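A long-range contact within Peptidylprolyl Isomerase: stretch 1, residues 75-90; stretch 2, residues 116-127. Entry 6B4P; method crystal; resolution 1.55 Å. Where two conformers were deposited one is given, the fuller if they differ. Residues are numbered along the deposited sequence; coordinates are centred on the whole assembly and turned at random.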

# COMPACT_ATOMS: atom_id res chain seq x y z
N VAL A 75 3.75 -7.65 -6.05
CA VAL A 75 3.36 -6.26 -6.01
C VAL A 75 4.60 -5.45 -5.66
O VAL A 75 5.66 -6.01 -5.36
CB VAL A 75 2.23 -5.99 -4.99
CG1 VAL A 75 0.94 -6.69 -5.42
CG2 VAL A 75 2.67 -6.43 -3.60
N ILE A 76 4.46 -4.13 -5.66
CA ILE A 76 5.61 -3.29 -5.32
C ILE A 76 6.05 -3.56 -3.89
O ILE A 76 5.25 -3.94 -3.02
CB ILE A 76 5.32 -1.80 -5.54
CG1 ILE A 76 4.09 -1.34 -4.74
CG2 ILE A 76 5.16 -1.51 -7.03
CD1 ILE A 76 3.83 0.16 -4.85
N ARG A 77 7.35 -3.37 -3.64
CA ARG A 77 7.92 -3.70 -2.34
C ARG A 77 7.23 -2.94 -1.22
O ARG A 77 7.02 -3.48 -0.12
CB ARG A 77 9.42 -3.41 -2.34
CG ARG A 77 10.13 -3.85 -1.08
CD ARG A 77 11.63 -3.95 -1.32
NE ARG A 77 12.22 -2.67 -1.70
CZ ARG A 77 12.98 -1.94 -0.88
NH1 ARG A 77 13.23 -2.37 0.35
NH2 ARG A 77 13.49 -0.79 -1.30
N GLY A 78 6.87 -1.68 -1.46
CA GLY A 78 6.19 -0.91 -0.43
C GLY A 78 4.85 -1.50 -0.04
O GLY A 78 4.41 -1.32 1.11
N TRP A 79 4.18 -2.19 -0.96
CA TRP A 79 2.94 -2.88 -0.59
C TRP A 79 3.21 -4.17 0.18
O TRP A 79 2.51 -4.45 1.16
CB TRP A 79 2.12 -3.20 -1.84
CG TRP A 79 1.22 -2.10 -2.31
CD1 TRP A 79 1.40 -0.75 -2.15
CD2 TRP A 79 0.01 -2.27 -3.02
NE1 TRP A 79 0.34 -0.07 -2.73
CE2 TRP A 79 -0.52 -0.99 -3.27
CE3 TRP A 79 -0.70 -3.40 -3.47
CZ2 TRP A 79 -1.72 -0.80 -3.96
CZ3 TRP A 79 -1.88 -3.21 -4.16
CH2 TRP A 79 -2.38 -1.92 -4.39
N ASP A 80 4.20 -4.97 -0.23
CA ASP A 80 4.52 -6.17 0.54
C ASP A 80 4.92 -5.78 1.97
O ASP A 80 4.42 -6.35 2.94
CB ASP A 80 5.65 -6.95 -0.13
CG ASP A 80 5.15 -8.14 -0.96
OD1 ASP A 80 3.97 -8.53 -0.87
OD2 ASP A 80 5.98 -8.69 -1.72
N LEU A 81 5.80 -4.79 2.11
CA LEU A 81 6.21 -4.38 3.45
C LEU A 81 5.09 -3.66 4.17
O LEU A 81 4.88 -3.86 5.38
CB LEU A 81 7.44 -3.47 3.38
CG LEU A 81 8.75 -4.08 2.90
CD1 LEU A 81 9.82 -3.00 2.80
CD2 LEU A 81 9.19 -5.18 3.86
N GLY A 82 4.36 -2.81 3.46
CA GLY A 82 3.35 -1.99 4.11
C GLY A 82 2.16 -2.80 4.59
O GLY A 82 1.69 -2.63 5.71
N VAL A 83 1.66 -3.70 3.74
CA VAL A 83 0.51 -4.51 4.14
C VAL A 83 0.89 -5.49 5.24
O VAL A 83 0.09 -5.74 6.15
CB VAL A 83 -0.10 -5.21 2.91
CG1 VAL A 83 -1.24 -6.13 3.32
CG2 VAL A 83 -0.61 -4.16 1.92
N LYS A 84 2.12 -6.01 5.23
CA LYS A 84 2.56 -6.87 6.33
C LYS A 84 2.47 -6.14 7.67
O LYS A 84 2.21 -6.78 8.70
CB LYS A 84 4.00 -7.33 6.08
N SER A 85 2.65 -4.81 7.69
CA SER A 85 2.60 -4.02 8.91
C SER A 85 1.18 -3.75 9.39
O SER A 85 1.02 -3.23 10.50
CB SER A 85 3.31 -2.67 8.71
OG SER A 85 2.46 -1.72 8.07
N MET A 86 0.17 -4.10 8.61
CA MET A 86 -1.20 -3.70 8.90
C MET A 86 -1.93 -4.76 9.70
O MET A 86 -1.70 -5.96 9.56
CB MET A 86 -1.96 -3.42 7.60
CG MET A 86 -1.41 -2.22 6.84
SD MET A 86 -2.27 -1.96 5.29
CE MET A 86 -3.86 -1.33 5.85
N LYS A 87 -2.84 -4.30 10.55
CA LYS A 87 -3.77 -5.17 11.24
C LYS A 87 -5.02 -5.38 10.40
O LYS A 87 -5.35 -4.58 9.52
CB LYS A 87 -4.13 -4.59 12.60
CG LYS A 87 -2.94 -4.45 13.55
CD LYS A 87 -3.35 -3.74 14.82
CE LYS A 87 -2.16 -3.52 15.76
NZ LYS A 87 -2.60 -2.88 17.04
N LYS A 88 -5.72 -6.48 10.68
CA LYS A 88 -6.98 -6.76 9.99
C LYS A 88 -7.92 -5.56 10.10
O LYS A 88 -8.15 -5.05 11.20
CB LYS A 88 -7.63 -8.01 10.57
CG LYS A 88 -8.83 -8.50 9.78
CD LYS A 88 -9.37 -9.82 10.34
CE LYS A 88 -8.34 -10.92 10.17
NZ LYS A 88 -8.87 -12.26 10.58
N GLY A 89 -8.44 -5.11 8.97
CA GLY A 89 -9.36 -3.97 8.96
C GLY A 89 -8.71 -2.60 9.01
O GLY A 89 -9.42 -1.59 8.86
N GLU A 90 -7.39 -2.52 9.20
CA GLU A 90 -6.72 -1.23 9.28
C GLU A 90 -6.85 -0.47 7.96
O GLU A 90 -6.79 -1.06 6.88
CB GLU A 90 -5.25 -1.45 9.63
CG GLU A 90 -4.39 -0.20 9.68
CD GLU A 90 -2.98 -0.52 10.11
OE1 GLU A 90 -2.83 -1.32 11.07
OE2 GLU A 90 -2.03 0.00 9.48
N THR A 116 7.45 8.97 -6.51
CA THR A 116 6.94 8.65 -5.19
C THR A 116 5.43 8.44 -5.29
O THR A 116 4.73 9.20 -5.95
CB THR A 116 7.24 9.80 -4.21
OG1 THR A 116 8.66 10.00 -4.12
CG2 THR A 116 6.69 9.49 -2.81
N LEU A 117 4.92 7.38 -4.66
CA LEU A 117 3.50 7.07 -4.74
C LEU A 117 2.89 7.16 -3.35
O LEU A 117 3.48 6.66 -2.38
CB LEU A 117 3.25 5.66 -5.29
CG LEU A 117 3.90 5.36 -6.64
CD1 LEU A 117 3.58 3.94 -7.04
CD2 LEU A 117 3.43 6.34 -7.71
N MET A 118 1.72 7.78 -3.26
CA MET A 118 0.95 7.81 -2.03
C MET A 118 -0.22 6.84 -2.14
O MET A 118 -0.93 6.84 -3.16
CB MET A 118 0.43 9.22 -1.75
CG MET A 118 1.47 10.32 -1.88
SD MET A 118 2.89 10.14 -0.77
CE MET A 118 2.12 10.23 0.84
N PHE A 119 -0.45 6.04 -1.10
CA PHE A 119 -1.57 5.10 -1.14
C PHE A 119 -2.35 5.15 0.16
O PHE A 119 -1.76 5.06 1.24
CB PHE A 119 -1.11 3.64 -1.35
CG PHE A 119 -0.69 3.31 -2.76
CD1 PHE A 119 -1.62 2.93 -3.70
CD2 PHE A 119 0.65 3.35 -3.11
CE1 PHE A 119 -1.22 2.60 -5.00
CE2 PHE A 119 1.04 3.03 -4.40
CZ PHE A 119 0.11 2.65 -5.33
N GLU A 120 -3.67 5.25 0.04
CA GLU A 120 -4.57 4.82 1.11
C GLU A 120 -4.84 3.35 0.87
O GLU A 120 -5.23 2.99 -0.24
CB GLU A 120 -5.89 5.59 1.09
CG GLU A 120 -5.81 7.05 1.47
CD GLU A 120 -7.13 7.60 1.96
OE1 GLU A 120 -8.18 6.96 1.70
OE2 GLU A 120 -7.13 8.65 2.62
N ILE A 121 -4.60 2.50 1.87
CA ILE A 121 -4.83 1.06 1.76
C ILE A 121 -5.68 0.61 2.94
O ILE A 121 -5.37 0.94 4.09
CB ILE A 121 -3.52 0.26 1.73
CG1 ILE A 121 -2.60 0.75 0.61
CG2 ILE A 121 -3.82 -1.23 1.58
CD1 ILE A 121 -1.27 -0.00 0.56
N GLU A 122 -6.75 -0.12 2.66
CA GLU A 122 -7.56 -0.76 3.69
C GLU A 122 -7.37 -2.26 3.54
O GLU A 122 -7.62 -2.81 2.46
CB GLU A 122 -9.04 -0.40 3.55
CG GLU A 122 -9.89 -1.05 4.62
CD GLU A 122 -11.36 -0.68 4.52
OE1 GLU A 122 -11.74 -0.04 3.52
OE2 GLU A 122 -12.14 -1.02 5.44
N LEU A 123 -6.89 -2.90 4.60
CA LEU A 123 -6.71 -4.35 4.62
C LEU A 123 -8.03 -4.98 5.04
O LEU A 123 -8.37 -4.99 6.23
CB LEU A 123 -5.57 -4.73 5.56
CG LEU A 123 -5.33 -6.23 5.70
CD1 LEU A 123 -5.17 -6.89 4.32
CD2 LEU A 123 -4.13 -6.48 6.57
N LEU A 124 -8.77 -5.53 4.08
CA LEU A 124 -10.13 -5.97 4.35
C LEU A 124 -10.17 -7.31 5.06
O LEU A 124 -10.95 -7.50 6.00
CB LEU A 124 -10.92 -6.07 3.05
CG LEU A 124 -11.00 -4.75 2.29
CD1 LEU A 124 -11.49 -5.01 0.87
CD2 LEU A 124 -11.94 -3.80 3.01
N SER A 125 -9.35 -8.25 4.61
CA SER A 125 -9.42 -9.64 5.04
C SER A 125 -8.26 -10.36 4.38
O SER A 125 -7.56 -9.81 3.53
CB SER A 125 -10.73 -10.31 4.63
OG SER A 125 -10.89 -10.28 3.22
N TRP A 126 -8.08 -11.62 4.76
CA TRP A 126 -7.16 -12.48 4.03
C TRP A 126 -7.56 -13.93 4.29
O TRP A 126 -8.38 -14.23 5.15
CB TRP A 126 -5.70 -12.24 4.43
CG TRP A 126 -5.38 -12.55 5.86
CD1 TRP A 126 -5.09 -13.78 6.39
CD2 TRP A 126 -5.29 -11.62 6.94
NE1 TRP A 126 -4.82 -13.67 7.73
CE2 TRP A 126 -4.94 -12.35 8.09
CE3 TRP A 126 -5.48 -10.24 7.05
CZ2 TRP A 126 -4.77 -11.74 9.34
CZ3 TRP A 126 -5.29 -9.64 8.29
CH2 TRP A 126 -4.96 -10.38 9.41
N LYS A 127 -6.97 -14.81 3.49
CA LYS A 127 -7.17 -16.24 3.69
C LYS A 127 -5.92 -17.02 3.32
O LYS A 127 -4.94 -16.47 2.80
CB LYS A 127 -8.37 -16.73 2.89
CG LYS A 127 -8.26 -16.57 1.38
CD LYS A 127 -9.59 -16.96 0.72
CE LYS A 127 -9.44 -17.15 -0.79
NZ LYS A 127 -10.74 -17.57 -1.41
OXT LYS A 127 -5.87 -18.23 3.55
O HOH W 1 -9.67 -12.18 7.27
O HOH W 2 -12.00 -2.75 7.53
O HOH W 3 -11.24 0.34 7.76

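Stretch 2 is almost entirely a strand, residues 117 to 126. It runs beside helix 77-84 and the loop that follows it. Together the two stretches bury 682 Å² of surface. From Leu-117 to Leu-123, alternate residues, Leu-117, Phe-119, Ile-121 and Leu-123, point toward stretch 1. Met-118 and Glu-120, which alternate with them, make no contact with it.

Leu-117 makes a light contact. Its CD1 lies 4.4 Å from CD1 of Ile-76, the N-cap residue of the helix. The same Ile-76 CD1 is 4.0 Å from CE2 of Phe-119, so one methyl group touches two strand residues.

Phe-119 is buried and presents a ring face to Trp-79. The edge of the indole meets that face, with Trp-79 NE1 3.5 Å from Phe-119 CD2. The planes stand at 77°, and the centroid of the Trp-79 five-membered ring is 4.5 Å from that of the Phe-119 ring. The CA-to-CB bond of Trp-79 points sideways, but the long side chain brings its ring end nearer to the strand.

Ile-121 uses the face of the same indole. Its CD1 sits 3.9 Å from the centroid of the Trp-79 five-membered ring, a CH-pi contact. Its CG2 packs 4.1 Å from Met-86 SD and 4.4 Å from Val-83 CG2. A branched aliphatic side chain suits this place: CD1 covers the Trp-79 ring, CG2 packs on Met-86, and Ile-121 CD1 and CG2 both lie 4.4 Å from Val-83 CG2. Gly-82 faces the strand here without a side chain; a CB on it would clash with Gly-78 O at 2.6 Å.

Glu-122 points sideways, to a wetter border. Its CA makes a CA-H...O contact with Glu-90 O at 3.3 Å. Waters 2 and 3 each lie between Glu-122 OE2 and Gly-89 O. Water 3 is 2.8 Å from Glu-122 OE2 and 2.9 Å from Gly-89 O.

Leu-123 has the largest area covered by the other stretch. Its backbone makes both direct hydrogen bonds of the contact. Gly-89 N donates to Leu-123 O at 2.7 Å, and Leu-123 N donates to Glu-90 O at 2.9 Å. The type II turn from Lys-87 to Glu-90 presents these groups. Gly-89 has a positive phi of 82°, where a CB would jam against the preceding carbonyl; glycine avoids this. The Leu-123 side chain is apolar and buried. Its CD1 lies 4.1 Å from Val-83 CG1, its CD2 3.7 Å from Lys-87 O, and its CB 3.8 Å from Met-86 CE. The long, unbranched Met-86 reaches both Ile-121 and Leu-123.

Leu-124 and Ser-125 point away and add little. Trp-126 closes the contact at a more exposed end. Lys-88 lies over its face, with CE 3.8 Å and NZ 4.6 Å from the centroid of the Trp-126 six-membered ring. The first is a CH-pi contact, the second a cation-pi interaction. Lysine suits both, having an aliphatic chain and a charged tip. Water 1 accepts from Trp-126 N at 3.0 Å and weakly from Lys-88 NZ at 3.4 Å.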